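Local atomic coordinates of glucosidase (Croceicoccus marinus, PDB entry 5Z3K), a protein that probably hydrolyses O-glycosidic bonds as a beta-glucosidase of glycoside hydrolase family 39. Residues A[428-442]-A[453-466]. Sequence-based numbering, arbitrary orientation.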
ATOM      1  N   ILE A 428     -21.799  19.937  -6.931  1.00 13.60           N
ATOM      2  CA  ILE A 428     -20.547  20.590  -6.585  1.00 15.43           C
ATOM      3  C   ILE A 428     -20.775  22.093  -6.647  1.00 20.17           C
ATOM      4  O   ILE A 428     -21.110  22.633  -7.704  1.00 19.92           O
ATOM      5  CB  ILE A 428     -19.403  20.172  -7.521  1.00 16.22           C
ATOM      6  CG1 ILE A 428     -19.303  18.647  -7.625  1.00 17.23           C
ATOM      7  CG2 ILE A 428     -18.100  20.747  -7.026  1.00 18.69           C
ATOM      8  CD1 ILE A 428     -19.824  18.073  -8.937  1.00 23.70           C
ATOM      9  N   GLY A 429     -20.596  22.769  -5.523  1.00 18.20           N
ATOM     10  CA  GLY A 429     -20.772  24.204  -5.492  1.00 18.91           C
ATOM     11  C   GLY A 429     -19.479  24.947  -5.235  1.00 20.79           C
ATOM     12  O   GLY A 429     -18.481  24.345  -4.830  1.00 20.47           O
ATOM     13  N   HIS A 430     -19.493  26.258  -5.496  1.00 18.44           N
ATOM     14  CA  HIS A 430     -18.374  27.148  -5.193  1.00 17.97           C
ATOM     15  C   HIS A 430     -17.077  26.709  -5.874  1.00 19.71           C
ATOM     16  O   HIS A 430     -16.015  26.666  -5.248  1.00 19.57           O
ATOM     17  CB  HIS A 430     -18.170  27.263  -3.681  1.00 21.56           C
ATOM     18  CG  HIS A 430     -19.381  27.747  -2.953  1.00 19.16           C
ATOM     19  ND1 HIS A 430     -19.816  29.052  -3.020  1.00 28.12           N
ATOM     20  CD2 HIS A 430     -20.259  27.097  -2.154  1.00 26.59           C
ATOM     21  CE1 HIS A 430     -20.905  29.190  -2.284  1.00 22.22           C
ATOM     22  NE2 HIS A 430     -21.196  28.018  -1.749  1.00 29.98           N
ATOM     23  N   LEU A 431     -17.159  26.393  -7.166  1.00 19.56           N
ATOM     24  CA  LEU A 431     -15.947  26.079  -7.909  1.00 19.56           C
ATOM     25  C   LEU A 431     -14.953  27.224  -7.723  1.00 18.92           C
ATOM     26  O   LEU A 431     -15.346  28.395  -7.828  1.00 19.74           O
ATOM     27  CB  LEU A 431     -16.236  25.856  -9.394  1.00 15.81           C
ATOM     28  CG  LEU A 431     -17.008  24.575  -9.722  1.00 20.57           C
ATOM     29  CD1 LEU A 431     -17.352  24.480 -11.211  1.00 19.99           C
ATOM     30  CD2 LEU A 431     -16.230  23.353  -9.278  1.00 17.20           C
ATOM     31  N   PRO A 432     -13.691  26.935  -7.379  1.00 18.76           N
ATOM     32  CA  PRO A 432     -12.830  27.985  -6.808  1.00 20.82           C
ATOM     33  C   PRO A 432     -12.357  29.008  -7.816  1.00 24.80           C
ATOM     34  O   PRO A 432     -11.970  30.113  -7.413  1.00 24.40           O
ATOM     35  CB  PRO A 432     -11.652  27.198  -6.217  1.00 24.20           C
ATOM     36  CG  PRO A 432     -11.599  25.928  -7.015  1.00 20.12           C
ATOM     37  CD  PRO A 432     -13.034  25.618  -7.404  1.00 19.96           C
ATOM     38  N   TRP A 433     -12.362  28.684  -9.102  1.00 23.43           N
ATOM     39  CA  TRP A 433     -11.984  29.634 -10.137  1.00 24.32           C
ATOM     40  C   TRP A 433     -13.164  30.477 -10.609  1.00 27.92           C
ATOM     41  O   TRP A 433     -13.011  31.261 -11.553  1.00 28.46           O
ATOM     42  CB  TRP A 433     -11.360  28.889 -11.321  1.00 24.76           C
ATOM     43  CG  TRP A 433     -12.244  27.807 -11.822  1.00 21.95           C
ATOM     44  CD1 TRP A 433     -13.324  27.947 -12.637  1.00 23.49           C
ATOM     45  CD2 TRP A 433     -12.138  26.406 -11.531  1.00 20.51           C
ATOM     46  NE1 TRP A 433     -13.900  26.719 -12.878  1.00 26.30           N
ATOM     47  CE2 TRP A 433     -13.190  25.758 -12.206  1.00 21.39           C
ATOM     48  CE3 TRP A 433     -11.256  25.642 -10.767  1.00 20.06           C
ATOM     49  CZ2 TRP A 433     -13.391  24.381 -12.133  1.00 16.20           C
ATOM     50  CZ3 TRP A 433     -11.447  24.274 -10.705  1.00 15.13           C
ATOM     51  CH2 TRP A 433     -12.502  23.658 -11.384  1.00 15.87           C
ATOM     52  N   GLY A 434     -14.326  30.327  -9.990  1.00 27.72           N
ATOM     53  CA  GLY A 434     -15.462  31.173 -10.281  1.00 26.07           C
ATOM     54  C   GLY A 434     -16.470  30.532 -11.216  1.00 31.03           C
ATOM     55  O   GLY A 434     -16.563  29.310 -11.356  1.00 23.82           O
ATOM     56  N   ASP A 435     -17.242  31.395 -11.875  1.00 25.59           N
ATOM     57  CA  ASP A 435     -18.387  30.955 -12.659  1.00 24.71           C
ATOM     58  C   ASP A 435     -18.093  30.908 -14.156  1.00 24.20           C
ATOM     59  O   ASP A 435     -19.028  30.869 -14.963  1.00 26.23           O
ATOM     60  CB  ASP A 435     -19.595  31.849 -12.370  1.00 27.65           C
ATOM     61  CG  ASP A 435     -19.395  33.286 -12.816  1.00 30.16           C
ATOM     62  OD1 ASP A 435     -18.365  33.600 -13.453  1.00 27.54           O
ATOM     63  OD2 ASP A 435     -20.287  34.112 -12.527  1.00 32.04           O
ATOM     64  N   GLY A 436     -16.818  30.907 -14.539  1.00 25.19           N
ATOM     65  CA  GLY A 436     -16.440  30.850 -15.932  1.00 24.74           C
ATOM     66  C   GLY A 436     -16.516  29.450 -16.511  1.00 25.28           C
ATOM     67  O   GLY A 436     -17.093  28.534 -15.917  1.00 25.32           O
ATOM     68  N   PRO A 437     -15.934  29.264 -17.696  1.00 24.74           N
ATOM     69  CA  PRO A 437     -15.986  27.951 -18.351  1.00 24.78           C
ATOM     70  C   PRO A 437     -15.257  26.877 -17.553  1.00 21.71           C
ATOM     71  O   PRO A 437     -14.190  27.113 -16.981  1.00 18.34           O
ATOM     72  CB  PRO A 437     -15.304  28.204 -19.701  1.00 25.12           C
ATOM     73  CG  PRO A 437     -15.399  29.682 -19.908  1.00 29.18           C
ATOM     74  CD  PRO A 437     -15.308  30.288 -18.551  1.00 27.37           C
ATOM     75  N   HIS A 438     -15.848  25.685 -17.527  1.00 24.57           N
ATOM     76  CA  HIS A 438     -15.239  24.535 -16.873  1.00 22.03           C
ATOM     77  C   HIS A 438     -15.488  23.291 -17.708  1.00 20.60           C
ATOM     78  O   HIS A 438     -16.357  23.272 -18.584  1.00 21.42           O
ATOM     79  CB  HIS A 438     -15.779  24.336 -15.451  1.00 19.94           C
ATOM     80  CG  HIS A 438     -17.270  24.220 -15.372  1.00 20.60           C
ATOM     81  ND1 HIS A 438     -18.047  25.120 -14.672  1.00 20.99           N
ATOM     82  CD2 HIS A 438     -18.124  23.292 -15.866  1.00 21.22           C
ATOM     83  CE1 HIS A 438     -19.317  24.762 -14.757  1.00 22.11           C
ATOM     84  NE2 HIS A 438     -19.392  23.658 -15.479  1.00 24.92           N
ATOM     85  N   ARG A 439     -14.706  22.246 -17.432  1.00 18.55           N
ATOM     86  CA  ARG A 439     -14.863  20.944 -18.071  1.00 15.88           C
ATOM     87  C   ARG A 439     -15.185  19.894 -17.018  1.00 18.51           C
ATOM     88  O   ARG A 439     -14.568  19.873 -15.949  1.00 18.02           O
ATOM     89  CB  ARG A 439     -13.592  20.533 -18.837  1.00 21.63           C
ATOM     90  CG  ARG A 439     -13.822  19.363 -19.780  1.00 22.26           C
ATOM     91  CD  ARG A 439     -12.590  18.977 -20.602  1.00 31.78           C
ATOM     92  NE  ARG A 439     -12.913  17.840 -21.468  1.00 38.46           N
ATOM     93  CZ  ARG A 439     -12.028  16.969 -21.946  1.00 37.65           C
ATOM     94  NH1 ARG A 439     -10.740  17.095 -21.652  1.00 37.98           N
ATOM     95  NH2 ARG A 439     -12.438  15.966 -22.718  1.00 35.38           N
ATOM     96  N   VAL A 440     -16.156  19.035 -17.323  1.00 19.12           N
ATOM     97  CA  VAL A 440     -16.534  17.898 -16.486  1.00 19.03           C
ATOM     98  C   VAL A 440     -16.202  16.623 -17.249  1.00 21.63           C
ATOM     99  O   VAL A 440     -16.757  16.378 -18.328  1.00 18.62           O
ATOM    100  CB  VAL A 440     -18.028  17.926 -16.127  1.00 21.14           C
ATOM    101  CG1 VAL A 440     -18.353  16.821 -15.139  1.00 20.31           C
ATOM    102  CG2 VAL A 440     -18.441  19.304 -15.611  1.00 19.07           C
ATOM    103  N   VAL A 441     -15.311  15.809 -16.690  1.00 15.76           N
ATOM    104  CA  VAL A 441     -14.936  14.527 -17.276  1.00 18.49           C
ATOM    105  C   VAL A 441     -15.244  13.421 -16.273  1.00 19.68           C
ATOM    106  O   VAL A 441     -15.118  13.608 -15.058  1.00 18.61           O
ATOM    107  CB  VAL A 441     -13.443  14.514 -17.672  1.00 18.49           C
ATOM    108  CG1 VAL A 441     -13.065  13.185 -18.267  1.00 17.51           C
ATOM    109  CG2 VAL A 441     -13.144  15.632 -18.654  1.00 21.75           C
ATOM    110  N   ARG A 442     -15.644  12.256 -16.784  1.00 15.36           N
ATOM    111  CA  ARG A 442     -15.989  11.120 -15.938  1.00 18.04           C
ATOM    112  C   ARG A 442     -15.234   9.878 -16.400  1.00 17.50           C
ATOM    113  O   ARG A 442     -15.235   9.566 -17.594  1.00 16.99           O
ATOM    114  CB  ARG A 442     -17.499  10.877 -15.975  1.00 19.04           C
ATOM    115  CG  ARG A 442     -17.956   9.505 -15.510  1.00 25.91           C
ATOM    116  CD  ARG A 442     -19.500   9.435 -15.468  1.00 26.65           C
ATOM    117  NE  ARG A 442     -20.108   9.119 -16.760  1.00 26.42           N
ATOM    118  CZ  ARG A 442     -20.565   7.917 -17.111  1.00 31.65           C
ATOM    119  NH1 ARG A 442     -20.477   6.889 -16.271  1.00 30.32           N
ATOM    120  NH2 ARG A 442     -21.115   7.740 -18.306  1.00 32.58           N
HETATM  121  N   MSE A 453     -12.058   7.161 -19.748  1.00 15.89           N
HETATM  122  CA  MSE A 453     -13.035   8.248 -19.762  1.00 19.96           C
HETATM  123  C   MSE A 453     -14.311   7.797 -20.445  1.00 22.31           C
HETATM  124  O   MSE A 453     -14.263   7.186 -21.513  1.00 18.70           O
HETATM  125  CB  MSE A 453     -12.473   9.469 -20.479  1.00 18.41           C
HETATM  126  CG  MSE A 453     -13.424  10.646 -20.506  1.00 22.36           C
HETATM  127 SE   MSE A 453     -12.818  12.044 -21.723  0.67 28.17          SE
HETATM  128  CE  MSE A 453     -11.034  12.392 -21.024  1.00 30.10           C
ATOM    129  N   LEU A 454     -15.459   8.097 -19.842  1.00 19.48           N
ATOM    130  CA  LEU A 454     -16.730   7.707 -20.445  1.00 21.66           C
ATOM    131  C   LEU A 454     -17.408   8.840 -21.194  1.00 24.01           C
ATOM    132  O   LEU A 454     -17.964   8.618 -22.282  1.00 22.95           O
ATOM    133  CB  LEU A 454     -17.680   7.162 -19.379  1.00 26.87           C
ATOM    134  CG  LEU A 454     -17.293   5.814 -18.764  1.00 28.41           C
ATOM    135  CD1 LEU A 454     -18.543   5.026 -18.429  1.00 21.28           C
ATOM    136  CD2 LEU A 454     -16.373   5.004 -19.680  1.00 26.63           C
ATOM    137  N   ASP A 455     -17.365  10.051 -20.651  1.00 19.35           N
ATOM    138  CA  ASP A 455     -17.976  11.199 -21.301  1.00 19.95           C
ATOM    139  C   ASP A 455     -17.373  12.464 -20.717  1.00 24.69           C
ATOM    140  O   ASP A 455     -16.595  12.426 -19.758  1.00 21.31           O
ATOM    141  CB  ASP A 455     -19.504  11.206 -21.152  1.00 22.68           C
ATOM    142  CG  ASP A 455     -19.965  10.826 -19.764  1.00 24.08           C
ATOM    143  OD1 ASP A 455     -19.255  11.150 -18.793  1.00 24.05           O
ATOM    144  OD2 ASP A 455     -21.051  10.211 -19.645  1.00 27.90           O
ATOM    145  N   SER A 456     -17.756  13.589 -21.309  1.00 19.08           N
ATOM    146  CA  SER A 456     -17.255  14.890 -20.901  1.00 22.31           C
ATOM    147  C   SER A 456     -18.085  15.962 -21.583  1.00 23.17           C
ATOM    148  O   SER A 456     -18.661  15.743 -22.655  1.00 26.21           O
ATOM    149  CB  SER A 456     -15.781  15.069 -21.249  1.00 23.21           C
ATOM    150  OG  SER A 456     -15.631  15.274 -22.634  1.00 29.00           O
ATOM    151  N   HIS A 457     -18.110  17.132 -20.959  1.00 19.23           N
ATOM    152  CA  HIS A 457     -18.752  18.302 -21.535  1.00 23.43           C
ATOM    153  C   HIS A 457     -18.143  19.537 -20.896  1.00 22.01           C
ATOM    154  O   HIS A 457     -17.421  19.460 -19.895  1.00 19.91           O
ATOM    155  CB  HIS A 457     -20.273  18.269 -21.343  1.00 23.17           C
ATOM    156  CG  HIS A 457     -20.716  18.701 -19.978  1.00 23.08           C
ATOM    157  ND1 HIS A 457     -20.906  17.812 -18.943  1.00 28.04           N
ATOM    158  CD2 HIS A 457     -20.996  19.928 -19.479  1.00 22.98           C
ATOM    159  CE1 HIS A 457     -21.290  18.473 -17.862  1.00 24.03           C
ATOM    160  NE2 HIS A 457     -21.356  19.758 -18.162  1.00 22.48           N
ATOM    161  N   GLU A 458     -18.427  20.682 -21.503  1.00 20.35           N
ATOM    162  CA  GLU A 458     -18.010  21.962 -20.971  1.00 22.86           C
ATOM    163  C   GLU A 458     -19.241  22.791 -20.645  1.00 21.93           C
ATOM    164  O   GLU A 458     -20.284  22.685 -21.303  1.00 23.61           O
ATOM    165  CB  GLU A 458     -17.097  22.710 -21.951  1.00 27.54           C
ATOM    166  CG  GLU A 458     -15.871  21.902 -22.381  1.00 30.56           C
ATOM    167  CD  GLU A 458     -14.723  22.778 -22.866  1.00 37.54           C
ATOM    168  OE1 GLU A 458     -14.945  23.989 -23.085  1.00 35.78           O
ATOM    169  OE2 GLU A 458     -13.598  22.254 -23.018  1.00 38.33           O
ATOM    170  N   GLY A 459     -19.114  23.608 -19.612  1.00 22.84           N
ATOM    171  CA  GLY A 459     -20.221  24.421 -19.165  1.00 22.65           C
ATOM    172  C   GLY A 459     -19.687  25.632 -18.441  1.00 24.90           C
ATOM    173  O   GLY A 459     -18.480  25.875 -18.395  1.00 25.44           O
ATOM    174  N   ARG A 460     -20.613  26.401 -17.873  1.00 26.18           N
ATOM    175  CA  ARG A 460     -20.284  27.607 -17.134  1.00 26.63           C
ATOM    176  C   ARG A 460     -21.024  27.587 -15.805  1.00 19.19           C
ATOM    177  O   ARG A 460     -21.889  26.745 -15.560  1.00 24.54           O
ATOM    178  CB  ARG A 460     -20.640  28.872 -17.932  1.00 26.89           C
ATOM    179  CG  ARG A 460     -19.845  29.069 -19.221  1.00 36.29           C
ATOM    180  CD  ARG A 460     -20.153  30.424 -19.872  1.00 40.64           C
ATOM    181  NE  ARG A 460     -19.271  31.490 -19.394  1.00 39.44           N
ATOM    182  CZ  ARG A 460     -19.533  32.270 -18.347  1.00 34.20           C
ATOM    183  NH1 ARG A 460     -20.656  32.111 -17.657  1.00 42.06           N
ATOM    184  NH2 ARG A 460     -18.666  33.208 -17.984  1.00 36.52           N
ATOM    185  N   GLY A 461     -20.683  28.533 -14.947  1.00 23.57           N
ATOM    186  CA  GLY A 461     -21.289  28.614 -13.636  1.00 23.96           C
ATOM    187  C   GLY A 461     -20.367  28.063 -12.563  1.00 25.34           C
ATOM    188  O   GLY A 461     -19.475  27.251 -12.821  1.00 25.25           O
ATOM    189  N   SER A 462     -20.569  28.534 -11.338  1.00 23.30           N
ATOM    190  CA  SER A 462     -19.742  28.075 -10.231  1.00 26.24           C
ATOM    191  C   SER A 462     -20.273  26.799  -9.590  1.00 24.30           C
ATOM    192  O   SER A 462     -19.625  26.259  -8.684  1.00 20.99           O
ATOM    193  CB  SER A 462     -19.614  29.175  -9.179  1.00 24.55           C
ATOM    194  OG  SER A 462     -20.885  29.518  -8.679  1.00 28.16           O
ATOM    195  N   SER A 463     -21.423  26.301 -10.036  1.00 20.69           N
ATOM    196  CA  SER A 463     -21.968  25.045  -9.557  1.00 20.28           C
ATOM    197  C   SER A 463     -22.141  24.093 -10.727  1.00 23.96           C
ATOM    198  O   SER A 463     -22.388  24.513 -11.860  1.00 21.70           O
ATOM    199  CB  SER A 463     -23.318  25.231  -8.858  1.00 24.34           C
ATOM    200  OG  SER A 463     -23.154  25.812  -7.578  1.00 30.50           O
ATOM    201  N   VAL A 464     -22.016  22.803 -10.439  1.00 18.72           N
ATOM    202  CA  VAL A 464     -22.243  21.769 -11.435  1.00 19.81           C
ATOM    203  C   VAL A 464     -22.947  20.605 -10.752  1.00 19.82           C
ATOM    204  O   VAL A 464     -22.644  20.262  -9.602  1.00 18.34           O
ATOM    205  CB  VAL A 464     -20.922  21.326 -12.104  1.00 22.64           C
ATOM    206  CG1 VAL A 464     -19.863  21.090 -11.057  1.00 25.31           C
ATOM    207  CG2 VAL A 464     -21.135  20.072 -12.938  1.00 24.19           C
ATOM    208  N   THR A 465     -23.912  20.021 -11.452  1.00 13.27           N
ATOM    209  CA  THR A 465     -24.601  18.827 -11.002  1.00 16.29           C
ATOM    210  C   THR A 465     -24.259  17.694 -11.949  1.00 21.51           C
ATOM    211  O   THR A 465     -24.338  17.858 -13.170  1.00 22.69           O
ATOM    212  CB  THR A 465     -26.114  19.034 -10.946  1.00 20.46           C
ATOM    213  OG1 THR A 465     -26.409  20.056  -9.997  1.00 18.18           O
ATOM    214  CG2 THR A 465     -26.810  17.758 -10.513  1.00 19.59           C
ATOM    215  N   VAL A 466     -23.868  16.559 -11.381  1.00 18.91           N
ATOM    216  CA  VAL A 466     -23.502  15.368 -12.130  1.00 17.10           C
ATOM    217  C   VAL A 466     -24.353  14.223 -11.611  1.00 17.14           C
ATOM    218  O   VAL A 466     -24.453  14.031 -10.396  1.00 18.76           O
ATOM    219  CB  VAL A 466     -22.004  15.037 -11.961  1.00 21.36           C
ATOM    220  CG1 VAL A 466     -21.704  13.658 -12.516  1.00 24.25           C
ATOM    221  CG2 VAL A 466     -21.144  16.113 -12.621  1.00 25.74           C
TER
HETATM  222  O   HOH W   1     -21.851  27.805  -6.210  1.00 27.42           O
HETATM  223  O   HOH W   2     -16.668  27.345 -13.652  1.00 20.57           O
HETATM  224  O   HOH W   3     -21.925  21.944 -16.301  1.00 24.91           O
HETATM  225  O   HOH W   4     -15.785  18.469 -23.247  1.00 26.43           O
HETATM  226  O   HOH W   5     -19.572  14.426 -18.078  1.00 33.68           O
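Arg442 takes hold of Asp455 side-on, with two nitrogens and one for each oxygen: NE gives a bond of 3.0 Å to OD1 on its syn side, and NH2 one of 2.8 Å to OD2. The two planes are turned 48° apart; OD2 lies in the guanidinium plane, while NH2 meets it from above the carboxylate plane. A bend at chi3 (84°) turns the guanidinium toward strand 453-459, where Leu454 CB sits 3.6 Å above one face, offset toward the rim. NH1 is engaged by Glu476, giving the arginine a second acidic partner. Beyond it, Val440 lies alongside His457, both pointing the same way, with Val440 CG2 3.7 Å from His457 CE1. The same methyl meets Val464 CG2 tip to tip, and the Val440 and Val466 side chains slide past each other in opposite directions, CG1 against CG2. In the beta-sandwich domain beside the TIM barrel, 438-446 and 452-459 form an antiparallel hairpin at one border of the sheet, 423-429 and 464-469 pair at the other, and these valine contacts pack the two ends face to face. Ile428, side by side with Val464, carries this apolar layer on to Leu431. His438 lies beside the loop 460-463. With chi1 at 55°, its CG stands between backbone N and carbonyl carbon, which lays the ring over its own partner strand: Gly459 O is 3.5 Å above the ring centre. Around the ring edge, in plane, are Gly461 O and two waters, one joining ND1 to Trp433 NE1 and the other linking NE2 to His457 NE2. On the reverse face of the hairpin, Arg439 runs out extended to give Ser456 OG a long hydrogen bond from NH2, and Val441 CG1 presses tightly, at 3.4 Å, against CG of selenomethionine Met453, the two side chains crossing at about a right angle.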